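Local structure of Lysine/ornithine decarboxylase (Selenomonas ruminantium, 5GJO) at the interface of chains A and B. The protein decarboxylates L-lysine and L-ornithine with similar efficiency, giving cadaverine and putrescine, with pyridoxal 5'-phosphate as cofactor. Coordinates in Å, arbitrary orientation; residue numbers count along the deposited sequence, not the author numbering. Chains: chain A/B, Lysine/ornithine decarboxylase.

All four contacts belong to the two-fold interface of the homodimer; distances run between the centres of their C-alpha atoms. Contact 1 and contact 3 are neighbours, about 11 Å apart; they share B:Lys276 and both use strand 266-276 of chain B. Contact 2 lies about 55 Å from contact 1 and overlaps the counterparts of contacts 1 and 3 with the chains exchanged, though its arginine is placed differently. Contact 4 sits further in, about 18 Å from contact 3 and 32 Å from contact 2. These contacts suggest that polar and mixed clusters near both ends, with a mainly aromatic contact between, help hold the dimer.

Contact 1: the interface of chains A and B. Residues chain A 117-119, 154-156, 159, 163; chain B 275-276, 278.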
loop_
_atom_site.group_PDB
_atom_site.type_symbol
_atom_site.label_atom_id
_atom_site.label_comp_id
_atom_site.label_asym_id
_atom_site.label_seq_id
_atom_site.Cartn_x
_atom_site.Cartn_y
_atom_site.Cartn_z
ATOM N N ASP A 117 -22.808 -12.648 -5.672
ATOM C CA ASP A 117 -22.667 -13.085 -7.048
ATOM C C ASP A 117 -22.364 -14.570 -7.211
ATOM O O ASP A 117 -21.991 -14.989 -8.270
ATOM C CB ASP A 117 -21.635 -12.232 -7.802
ATOM C CG ASP A 117 -20.232 -12.355 -7.238
ATOM O OD1 ASP A 117 -19.944 -13.313 -6.531
ATOM O OD2 ASP A 117 -19.414 -11.480 -7.527
ATOM N N ASP A 118 -22.488 -15.341 -6.145
ATOM C CA ASP A 118 -22.127 -16.760 -6.202
ATOM C C ASP A 118 -23.022 -17.645 -5.345
ATOM O O ASP A 118 -23.465 -17.218 -4.305
ATOM C CB ASP A 118 -20.686 -16.950 -5.763
ATOM C CG ASP A 118 -20.115 -18.261 -6.224
ATOM O OD1 ASP A 118 -19.581 -18.292 -7.344
ATOM O OD2 ASP A 118 -20.214 -19.244 -5.481
ATOM N N PRO A 119 -23.238 -18.896 -5.739
ATOM C CA PRO A 119 -24.057 -19.726 -4.818
ATOM C C PRO A 119 -23.379 -20.011 -3.503
ATOM O O PRO A 119 -24.062 -20.177 -2.492
ATOM C CB PRO A 119 -24.297 -21.006 -5.641
ATOM C CG PRO A 119 -23.411 -20.965 -6.808
ATOM C CD PRO A 119 -22.953 -19.554 -7.047
ATOM N N GLY A 154 -19.506 -10.533 -10.201
ATOM C CA GLY A 154 -20.643 -10.445 -11.080
ATOM C C GLY A 154 -20.953 -11.889 -11.566
ATOM O O GLY A 154 -20.038 -12.622 -11.984
ATOM N N ALA A 155 -22.193 -12.306 -11.429
ATOM C CA ALA A 155 -22.665 -13.598 -11.985
ATOM C C ALA A 155 -23.030 -13.453 -13.422
ATOM O O ALA A 155 -23.532 -12.411 -13.859
ATOM C CB ALA A 155 -23.900 -14.055 -11.233
ATOM N N PRO A 156 -22.925 -14.536 -14.203
ATOM C CA PRO A 156 -23.513 -14.495 -15.534
ATOM C C PRO A 156 -24.984 -14.142 -15.489
ATOM O O PRO A 156 -25.690 -14.545 -14.546
ATOM C CB PRO A 156 -23.300 -15.901 -16.083
ATOM C CG PRO A 156 -22.190 -16.503 -15.258
ATOM C CD PRO A 156 -22.275 -15.809 -13.888
ATOM N N GLU A 159 -27.586 -16.750 -14.822
ATOM C CA GLU A 159 -27.670 -17.384 -13.520
ATOM C C GLU A 159 -28.349 -16.494 -12.494
ATOM O O GLU A 159 -28.551 -16.941 -11.411
ATOM C CB GLU A 159 -26.244 -17.721 -13.096
ATOM C CG GLU A 159 -25.993 -18.584 -11.914
ATOM C CD GLU A 159 -24.489 -18.854 -11.646
ATOM O OE1 GLU A 159 -24.202 -19.168 -10.449
ATOM O OE2 GLU A 159 -23.660 -18.814 -12.632
ATOM N N LEU A 163 -29.910 -17.621 -8.893
ATOM C CA LEU A 163 -29.343 -17.244 -7.638
ATOM C C LEU A 163 -30.347 -16.566 -6.662
ATOM O O LEU A 163 -30.304 -16.870 -5.455
ATOM C CB LEU A 163 -28.092 -16.322 -7.859
ATOM C CG LEU A 163 -26.871 -17.078 -8.309
ATOM C CD1 LEU A 163 -25.877 -16.054 -8.924
ATOM C CD2 LEU A 163 -26.189 -17.828 -7.167
ATOM N N THR B 275 -15.799 -19.434 -2.836
ATOM C CA THR B 275 -15.423 -20.150 -4.032
ATOM C C THR B 275 -16.237 -19.630 -5.197
ATOM O O THR B 275 -17.323 -19.035 -5.036
ATOM C CB THR B 275 -15.642 -21.693 -3.930
ATOM O OG1 THR B 275 -17.040 -21.900 -3.843
ATOM C CG2 THR B 275 -14.956 -22.261 -2.798
ATOM N N LYS B 276 -15.712 -19.856 -6.387
ATOM C CA LYS B 276 -16.455 -19.677 -7.633
ATOM C C LYS B 276 -16.147 -20.897 -8.543
ATOM O O LYS B 276 -15.003 -21.030 -9.047
ATOM C CB LYS B 276 -16.148 -18.390 -8.367
ATOM C CG LYS B 276 -16.212 -17.194 -7.500
ATOM C CD LYS B 276 -15.630 -15.957 -8.149
ATOM C CE LYS B 276 -15.762 -14.825 -7.116
ATOM N NZ LYS B 276 -17.110 -14.532 -6.481
ATOM N N ARG B 278 -18.086 -22.097 -11.151
ATOM C CA ARG B 278 -18.754 -22.130 -12.447
ATOM C C ARG B 278 -17.805 -22.302 -13.637
ATOM O O ARG B 278 -18.161 -22.871 -14.643
ATOM C CB ARG B 278 -19.659 -20.914 -12.645
ATOM C CG ARG B 278 -18.925 -19.608 -12.701
ATOM C CD ARG B 278 -19.848 -18.490 -13.125
ATOM N NE ARG B 278 -20.932 -18.215 -12.198
ATOM C CZ ARG B 278 -20.821 -17.393 -11.168
ATOM N NH1 ARG B 278 -19.662 -16.824 -10.922
ATOM N NH2 ARG B 278 -21.843 -17.165 -10.375
HETATM O O HOH W 1 -16.812 -11.757 -6.313
HETATM O O HOH W 2 -19.081 -15.514 -8.420
HETATM O O HOH W 3 -19.588 -20.212 -9.292
#
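With phi -137° and psi 11°, A:Asp117 offers its backbone carbonyl to B:Arg278, which lies in the loop just past strand 266-276. In this class-II Orn/Lys/Arg decarboxylase the pair helps join the two subunits of the homodimer. Arginine suits the place because its flat, many-handed guanidinium can bind several acceptors at once. It grips A:Glu159 side-on: B:Arg278 NE meets A:Glu159 OE2 at 2.8 Å, on the syn side of the carboxylate, and its NH2 reaches OE1 at 3.1 Å from above the carboxylate plane. The two planes are 54° apart, so this salt bridge is twisted. B:Arg278 NH2 also donates to A:Asp117 O at 3.0 Å, close to both the guanidinium and the carbonyl plane. The ring carbon CD of A:Pro156 lies over one face of the guanidinium, toward its rim, 3.5 Å from B:Arg278 CZ, while water 3 sits over the centre of the other and links B:Arg278 N to A:Asp118 OD1. B:Lys276, bent at its last torsion, brings NZ to A:Asp117 OD1 at 3.1 Å, a salt bridge whose hydrogen bond is weak. Water 2 ties this ammonium and B:Arg278 NH1 to both aspartates. Behind them, A:Gly154 N holds the other carboxylate oxygen, A:Asp117 OD2, at 2.8 Å.

Contact 2: the interface of chains A and B. Residues chain A 274-278, 341; chain B 97, 117-118, 120, 124.
A chi1 of 73° sets the OG of B:Ser120 between its own backbone N and carbonyl carbon, and from there the hydroxyl reaches A:Thr275; B:Asp118, with CG anti to the backbone N (chi1 -163°), swings its carboxylate to the same spot. B:Ser120 OG lies 2.9 Å from both A:Thr275 O, where it is tilted from the carbonyl plane, and B:Asp118 OD2; its one proton can go to either, one at a time. Serine is short enough to reach a strand backbone while staying tied to B:Asp118 in the preceding loop. The backbone N of B:Ser120 holds B:Asp118 OD2 at 2.9 Å on the anti side, with OG on the opposite face of the carboxylate as the alternative donor. Water 5 joins OD2 to A:Thr275 OG1 and A:Thr277 N, and water 6 joins OD1 to A:Arg278 N. A:Arg278 here gives NH1, at 3.1 Å, to B:Asp117 O; the side chains of A:Arg278 and B:Asp118 slide past each other in opposite directions, planes 70° apart, in a long salt bridge. On the apolar flank, A:Ile341 lays CD1 3.8 Å from B:Ser120 CB and 4.0 Å from B:Lys124 CD, the lysine's aliphatic stem serving as a greasy surface. The site, its centre about 14 Å from A:Cys324, the probable proton donor of the shared active site, fastens strand 266-276 to the partner subunit and so helps hold the catalytic dimer together.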
loop_
_atom_site.group_PDB
_atom_site.type_symbol
_atom_site.label_atom_id
_atom_site.label_comp_id
_atom_site.label_asym_id
_atom_site.label_seq_id
_atom_site.Cartn_x
_atom_site.Cartn_y
_atom_site.Cartn_z
ATOM N N GLY A 274 14.685 17.448 -0.789
ATOM C CA GLY A 274 16.014 17.350 -1.401
ATOM C C GLY A 274 15.964 17.670 -2.876
ATOM O O GLY A 274 14.920 17.515 -3.540
ATOM N N THR A 275 17.091 18.168 -3.390
ATOM C CA THR A 275 17.291 18.338 -4.805
ATOM C C THR A 275 18.501 17.518 -5.267
ATOM O O THR A 275 19.378 17.123 -4.455
ATOM C CB THR A 275 17.571 19.772 -5.186
ATOM O OG1 THR A 275 18.782 20.228 -4.535
ATOM C CG2 THR A 275 16.407 20.695 -4.724
ATOM N N LYS A 276 18.529 17.227 -6.558
ATOM C CA LYS A 276 19.696 16.686 -7.227
ATOM C C LYS A 276 19.845 17.481 -8.514
ATOM O O LYS A 276 19.127 17.254 -9.447
ATOM C CB LYS A 276 19.502 15.203 -7.498
ATOM C CG LYS A 276 19.214 14.405 -6.247
ATOM C CD LYS A 276 18.805 12.988 -6.536
ATOM C CE LYS A 276 18.488 12.227 -5.263
ATOM N NZ LYS A 276 19.387 12.482 -4.106
ATOM N N THR A 277 20.776 18.420 -8.536
ATOM C CA THR A 277 20.945 19.291 -9.697
ATOM C C THR A 277 21.994 18.829 -10.701
ATOM O O THR A 277 22.159 19.447 -11.763
ATOM C CB THR A 277 21.296 20.721 -9.265
ATOM O OG1 THR A 277 22.505 20.687 -8.490
ATOM C CG2 THR A 277 20.170 21.337 -8.432
ATOM N N ARG A 278 22.713 17.748 -10.408
ATOM C CA ARG A 278 23.796 17.348 -11.276
ATOM C C ARG A 278 23.235 16.917 -12.630
ATOM O O ARG A 278 22.124 16.390 -12.734
ATOM C CB ARG A 278 24.569 16.168 -10.621
ATOM C CG ARG A 278 23.827 14.813 -10.583
ATOM C CD ARG A 278 24.827 13.748 -10.104
ATOM N NE ARG A 278 25.337 14.056 -8.783
ATOM C CZ ARG A 278 24.753 13.680 -7.641
ATOM N NH1 ARG A 278 25.286 13.978 -6.453
ATOM N NH2 ARG A 278 23.595 13.042 -7.666
ATOM N N ILE A 341 14.892 23.237 -1.740
ATOM C CA ILE A 341 14.483 22.565 -0.522
ATOM C C ILE A 341 13.613 23.518 0.290
ATOM O O ILE A 341 13.945 24.735 0.416
ATOM C CB ILE A 341 15.689 22.132 0.303
ATOM C CG1 ILE A 341 16.379 20.990 -0.432
ATOM C CG2 ILE A 341 15.250 21.697 1.725
ATOM C CD1 ILE A 341 17.666 20.516 0.252
ATOM N N VAL B 97 18.150 11.107 1.837
ATOM C CA VAL B 97 17.436 12.355 1.791
ATOM C C VAL B 97 16.481 12.457 2.974
ATOM O O VAL B 97 15.444 11.827 2.982
ATOM C CB VAL B 97 16.728 12.596 0.455
ATOM C CG1 VAL B 97 16.087 14.018 0.411
ATOM C CG2 VAL B 97 17.714 12.489 -0.662
ATOM N N ASP B 117 24.075 11.441 -0.393
ATOM C CA ASP B 117 24.503 11.312 -1.779
ATOM C C ASP B 117 24.424 12.601 -2.601
ATOM O O ASP B 117 24.583 12.577 -3.787
ATOM C CB ASP B 117 23.788 10.142 -2.460
ATOM C CG ASP B 117 22.283 10.329 -2.551
ATOM O OD1 ASP B 117 21.834 11.466 -2.450
ATOM O OD2 ASP B 117 21.586 9.322 -2.729
ATOM N N ASP B 118 24.183 13.725 -1.946
ATOM C CA ASP B 118 24.025 14.977 -2.674
ATOM C C ASP B 118 24.540 16.169 -1.889
ATOM O O ASP B 118 24.443 16.190 -0.695
ATOM C CB ASP B 118 22.550 15.187 -2.983
ATOM C CG ASP B 118 22.318 16.218 -4.061
ATOM O OD1 ASP B 118 22.345 15.825 -5.223
ATOM O OD2 ASP B 118 22.127 17.390 -3.743
ATOM N N SER B 120 23.101 18.920 -1.532
ATOM C CA SER B 120 21.957 19.576 -0.847
ATOM C C SER B 120 21.648 18.936 0.486
ATOM O O SER B 120 20.932 19.490 1.264
ATOM C CB SER B 120 20.747 19.633 -1.753
ATOM O OG SER B 120 20.149 18.343 -1.904
ATOM N N LYS B 124 21.596 20.399 5.935
ATOM C CA LYS B 124 20.582 19.840 6.801
ATOM C C LYS B 124 21.181 19.032 7.903
ATOM O O LYS B 124 20.764 19.124 9.053
ATOM C CB LYS B 124 19.636 18.885 5.986
ATOM C CG LYS B 124 18.859 19.587 4.917
ATOM C CD LYS B 124 18.398 18.655 3.762
ATOM C CE LYS B 124 17.586 17.484 4.215
ATOM N NZ LYS B 124 17.177 16.625 3.053
HETATM O O HOH W 4 18.854 9.945 -2.994
HETATM O O HOH W 5 21.350 19.185 -5.550
HETATM O O HOH W 6 23.217 16.846 -7.509
#

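Contact 3: the interface of chains A and B. Residues chain A 97-99, 120, 124, 152; chain B 273-274, 276, 285, 321-322.
The ammonium NZ of A:Lys124 is shared by two backbone carbonyls, one from each subunit: it donates to B:Ile273 O at 2.6 Å and to A:Lys98 O, also at 2.6 Å. The bond to A:Lys98 uses a lone pair in the carbonyl plane, whereas the one to B:Ile273 comes in tilted from it. A lysine fits here because its long chain, bent at chi3 (57°), can carry a several-handed donor from helix 122-128 into the seam. A second lysine, A:Lys152, runs extended to a bend at its last torsion and gives NZ to B:Gly321 O at 2.8 Å, again tilted from the carbonyl plane. Its own carbonyl is joined to B:Lys276 NZ through water 7. Between the lysines the contact is apolar. A:Val97 pushes CG1 against B:Ile273 CG1 at 3.8 Å and B:Ile285 CG2 at 4.0 Å, with B:Gly274 alongside, whose lack of a side chain lets the methyl approach the strand backbone. B:Ile273 also sets its tip, CD1, 3.9 Å from A:Asp99 CB. The valine lies in the loop between strand 91-93 and helix 100-109 of the pyridoxal-binding barrel, packed against strands 266-276 and 283-286 of the partner subunit.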
loop_
_atom_site.group_PDB
_atom_site.type_symbol
_atom_site.label_atom_id
_atom_site.label_comp_id
_atom_site.label_asym_id
_atom_site.label_seq_id
_atom_site.Cartn_x
_atom_site.Cartn_y
_atom_site.Cartn_z
ATOM N N VAL A 97 -18.195 -11.115 -1.454
ATOM C CA VAL A 97 -17.632 -12.237 -0.765
ATOM C C VAL A 97 -17.264 -11.817 0.598
ATOM O O VAL A 97 -16.199 -11.293 0.828
ATOM C CB VAL A 97 -16.471 -12.901 -1.507
ATOM C CG1 VAL A 97 -15.997 -14.157 -0.727
ATOM C CG2 VAL A 97 -16.901 -13.247 -2.925
ATOM N N LYS A 98 -18.107 -12.152 1.560
ATOM C CA LYS A 98 -17.930 -11.637 2.927
ATOM C C LYS A 98 -17.090 -12.516 3.822
ATOM O O LYS A 98 -17.078 -13.717 3.614
ATOM C CB LYS A 98 -19.298 -11.416 3.503
ATOM C CG LYS A 98 -20.099 -10.407 2.698
ATOM C CD LYS A 98 -21.605 -10.614 2.875
ATOM C CE LYS A 98 -22.408 -10.083 1.711
ATOM N NZ LYS A 98 -21.945 -10.703 0.420
ATOM N N ASP A 99 -16.398 -11.953 4.798
ATOM C CA ASP A 99 -15.651 -12.765 5.746
ATOM C C ASP A 99 -16.387 -12.858 7.076
ATOM O O ASP A 99 -17.419 -12.264 7.256
ATOM C CB ASP A 99 -14.196 -12.317 5.897
ATOM C CG ASP A 99 -14.062 -10.996 6.608
ATOM O OD1 ASP A 99 -15.078 -10.454 7.021
ATOM O OD2 ASP A 99 -12.943 -10.508 6.759
ATOM N N SER A 120 -22.038 -19.973 -3.452
ATOM C CA SER A 120 -21.332 -20.233 -2.218
ATOM C C SER A 120 -21.517 -19.158 -1.123
ATOM O O SER A 120 -21.169 -19.348 0.011
ATOM C CB SER A 120 -19.881 -20.465 -2.506
ATOM O OG SER A 120 -19.117 -19.285 -2.831
ATOM N N LYS A 124 -23.732 -18.614 3.944
ATOM C CA LYS A 124 -23.048 -17.678 4.845
ATOM C C LYS A 124 -24.008 -16.534 5.209
ATOM O O LYS A 124 -24.105 -16.189 6.399
ATOM C CB LYS A 124 -21.772 -17.040 4.173
ATOM C CG LYS A 124 -20.607 -17.952 3.938
ATOM C CD LYS A 124 -19.591 -17.429 2.848
ATOM C CE LYS A 124 -19.044 -16.090 3.159
ATOM N NZ LYS A 124 -18.065 -15.593 2.108
ATOM N N LYS A 152 -13.576 -10.659 -11.573
ATOM C CA LYS A 152 -13.603 -11.112 -10.177
ATOM C C LYS A 152 -15.012 -11.106 -9.560
ATOM O O LYS A 152 -15.228 -11.801 -8.498
ATOM C CB LYS A 152 -12.604 -10.305 -9.371
ATOM C CG LYS A 152 -12.404 -10.742 -7.893
ATOM C CD LYS A 152 -11.235 -9.968 -7.255
ATOM C CE LYS A 152 -10.994 -10.403 -5.830
ATOM N NZ LYS A 152 -12.011 -10.001 -4.790
ATOM N N ILE B 273 -12.509 -17.822 1.943
ATOM C CA ILE B 273 -13.801 -17.305 2.317
ATOM C C ILE B 273 -14.853 -17.411 1.250
ATOM O O ILE B 273 -16.058 -17.170 1.475
ATOM C CB ILE B 273 -13.737 -15.822 2.874
ATOM C CG1 ILE B 273 -13.197 -14.860 1.803
ATOM C CG2 ILE B 273 -12.865 -15.734 4.093
ATOM C CD1 ILE B 273 -13.240 -13.387 2.244
ATOM N N GLY B 274 -14.484 -17.775 0.025
ATOM C CA GLY B 274 -15.483 -17.902 -0.982
ATOM C C GLY B 274 -14.913 -18.736 -2.131
ATOM O O GLY B 274 -13.660 -18.838 -2.298
ATOM N N LYS B 276 -15.712 -19.856 -6.387
ATOM C CA LYS B 276 -16.455 -19.677 -7.633
ATOM C C LYS B 276 -16.147 -20.897 -8.543
ATOM O O LYS B 276 -15.003 -21.030 -9.047
ATOM C CB LYS B 276 -16.148 -18.390 -8.367
ATOM C CG LYS B 276 -16.212 -17.194 -7.500
ATOM C CD LYS B 276 -15.630 -15.957 -8.149
ATOM C CE LYS B 276 -15.762 -14.825 -7.116
ATOM N NZ LYS B 276 -17.110 -14.532 -6.481
ATOM N N ILE B 285 -11.405 -17.185 -3.106
ATOM C CA ILE B 285 -11.176 -15.887 -2.481
ATOM C C ILE B 285 -10.660 -16.092 -1.062
ATOM O O ILE B 285 -11.199 -16.873 -0.266
ATOM C CB ILE B 285 -12.468 -15.051 -2.498
ATOM C CG1 ILE B 285 -13.067 -14.973 -3.873
ATOM C CG2 ILE B 285 -12.215 -13.685 -1.872
ATOM C CD1 ILE B 285 -12.165 -14.314 -4.932
ATOM N N GLY B 321 -7.954 -11.938 -3.569
ATOM C CA GLY B 321 -8.103 -11.403 -2.229
ATOM C C GLY B 321 -9.480 -10.924 -1.944
ATOM O O GLY B 321 -10.410 -11.073 -2.763
ATOM N N PRO B 322 -9.676 -10.406 -0.702
ATOM C CA PRO B 322 -10.976 -10.112 -0.164
ATOM C C PRO B 322 -11.515 -8.715 -0.529
ATOM O O PRO B 322 -12.660 -8.402 -0.261
ATOM C CB PRO B 322 -10.730 -10.210 1.338
ATOM C CG PRO B 322 -9.368 -9.612 1.470
ATOM C CD PRO B 322 -8.622 -10.249 0.290
HETATM O O HOH W 7 -16.812 -11.757 -6.313
#

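Contact 4: the interface of chains A and B. Residues chain A 52, 353, 356-357; chain B 291, 361-362.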
loop_
_atom_site.group_PDB
_atom_site.type_symbol
_atom_site.label_atom_id
_atom_site.label_comp_id
_atom_site.label_asym_id
_atom_site.label_seq_id
_atom_site.Cartn_x
_atom_site.Cartn_y
_atom_site.Cartn_z
ATOM N N LYS A 52 -15.093 3.267 0.738
ATOM C CA LYS A 52 -13.793 2.704 0.393
ATOM C C LYS A 52 -12.930 3.767 -0.328
ATOM O O LYS A 52 -11.731 3.752 -0.226
ATOM C CB LYS A 52 -13.965 1.495 -0.546
ATOM C CG LYS A 52 -14.884 1.763 -1.724
ATOM C CD LYS A 52 -15.112 0.568 -2.645
ATOM C CE LYS A 52 -15.612 -0.660 -1.898
ATOM N NZ LYS A 52 -17.015 -0.565 -1.438
ATOM N N TYR A 353 -9.093 6.953 -3.474
ATOM C CA TYR A 353 -8.135 5.854 -3.706
ATOM C C TYR A 353 -6.652 6.307 -3.630
ATOM O O TYR A 353 -5.818 5.929 -4.433
ATOM C CB TYR A 353 -8.440 5.062 -4.960
ATOM C CG TYR A 353 -9.892 4.561 -4.985
ATOM C CD1 TYR A 353 -10.330 3.564 -4.118
ATOM C CD2 TYR A 353 -10.810 5.109 -5.846
ATOM C CE1 TYR A 353 -11.629 3.150 -4.167
ATOM C CE2 TYR A 353 -12.142 4.710 -5.911
ATOM C CZ TYR A 353 -12.564 3.716 -5.025
ATOM O OH TYR A 353 -13.878 3.257 -5.022
ATOM N N VAL A 356 -6.368 6.004 1.241
ATOM C CA VAL A 356 -6.823 4.683 1.663
ATOM C C VAL A 356 -5.874 3.593 1.356
ATOM O O VAL A 356 -6.000 2.530 1.953
ATOM C CB VAL A 356 -8.227 4.325 1.101
ATOM C CG1 VAL A 356 -9.191 5.272 1.620
ATOM C CG2 VAL A 356 -8.280 4.372 -0.424
ATOM N N SER A 357 -4.950 3.770 0.395
ATOM C CA SER A 357 -3.918 2.746 0.143
ATOM C C SER A 357 -2.532 3.202 0.577
ATOM O O SER A 357 -1.513 2.619 0.222
ATOM C CB SER A 357 -3.950 2.207 -1.288
ATOM O OG SER A 357 -3.949 3.354 -2.169
ATOM N N TYR B 291 -3.809 -5.840 -1.144
ATOM C CA TYR B 291 -3.770 -4.612 -0.279
ATOM C C TYR B 291 -3.254 -4.859 1.165
ATOM O O TYR B 291 -3.095 -3.925 1.961
ATOM C CB TYR B 291 -5.149 -3.912 -0.202
ATOM C CG TYR B 291 -5.511 -3.227 -1.457
ATOM C CD1 TYR B 291 -4.956 -1.971 -1.755
ATOM C CD2 TYR B 291 -6.346 -3.791 -2.355
ATOM C CE1 TYR B 291 -5.298 -1.294 -2.876
ATOM C CE2 TYR B 291 -6.660 -3.130 -3.569
ATOM C CZ TYR B 291 -6.155 -1.839 -3.785
ATOM O OH TYR B 291 -6.483 -1.166 -4.950
ATOM N N PHE B 361 -6.997 -0.654 3.265
ATOM C CA PHE B 361 -7.880 -0.423 2.131
ATOM C C PHE B 361 -9.142 -1.267 2.330
ATOM O O PHE B 361 -9.081 -2.379 2.786
ATOM C CB PHE B 361 -7.167 -0.849 0.853
ATOM C CG PHE B 361 -7.878 -0.495 -0.423
ATOM C CD1 PHE B 361 -7.710 0.735 -0.993
ATOM C CD2 PHE B 361 -8.610 -1.434 -1.111
ATOM C CE1 PHE B 361 -8.316 1.056 -2.181
ATOM C CE2 PHE B 361 -9.229 -1.119 -2.289
ATOM C CZ PHE B 361 -9.084 0.128 -2.831
ATOM N N ASN B 362 -10.285 -0.664 2.051
ATOM C CA ASN B 362 -11.579 -1.294 2.187
ATOM C C ASN B 362 -11.925 -1.497 3.665
ATOM O O ASN B 362 -12.881 -2.156 3.982
ATOM C CB ASN B 362 -11.624 -2.650 1.493
ATOM C CG ASN B 362 -12.101 -2.591 0.044
ATOM O OD1 ASN B 362 -12.580 -3.579 -0.463
ATOM N ND2 ASN B 362 -11.943 -1.460 -0.614
HETATM O O HOH W 8 -10.606 2.112 2.204
#
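B:Phe361 reaches obliquely across A:Tyr353 and A:Val356, bringing the side of its ring that carries CD1 and CE1 to the partner chain. In this class-II Orn/Lys/Arg decarboxylase A:Tyr353 and A:Lys52 line the pyridoxal phosphate pocket, A:Lys52 being the residue that, by similarity, carries the cofactor; no such link is present here. B:Phe361, in 3-10 helix 361-363, has CG anti to the backbone N (chi1 -172°), which points the ring toward A:Tyr353 and A:Val356. B:Phe361 CE1 comes 3.8 Å from A:Tyr353 CD1, and its CD1 is 3.7 Å from A:Val356 CG2. The carbonyl oxygen of A:Val356 lies in plane at the phenyl edge. One face of the phenyl is backed by B:Tyr291 of the same chain: each ring has an atom of the other over its centre, which should limit how far the phenyl can turn. A flat hydrophobic residue suits this place, where a ring, a methyl of a branched side chain and backbone meet. A:Ser357 adds its CB, 4.0 Å from B:Phe361 CD1 and 4.1 Å from B:Tyr291 CE1. Next along, B:Asn362 lies beside A:Lys52, pointing the same way, with ND2 3.6 Å from A:Lys52 CB. A positive phi of 70°, which asparagine tolerates well, shapes the backbone there. B:Asn362 N is bound at 2.8 Å to water 8, which also reaches A:Lys52 O at 3.1 Å, so the polar link between the subunits here runs through solvent.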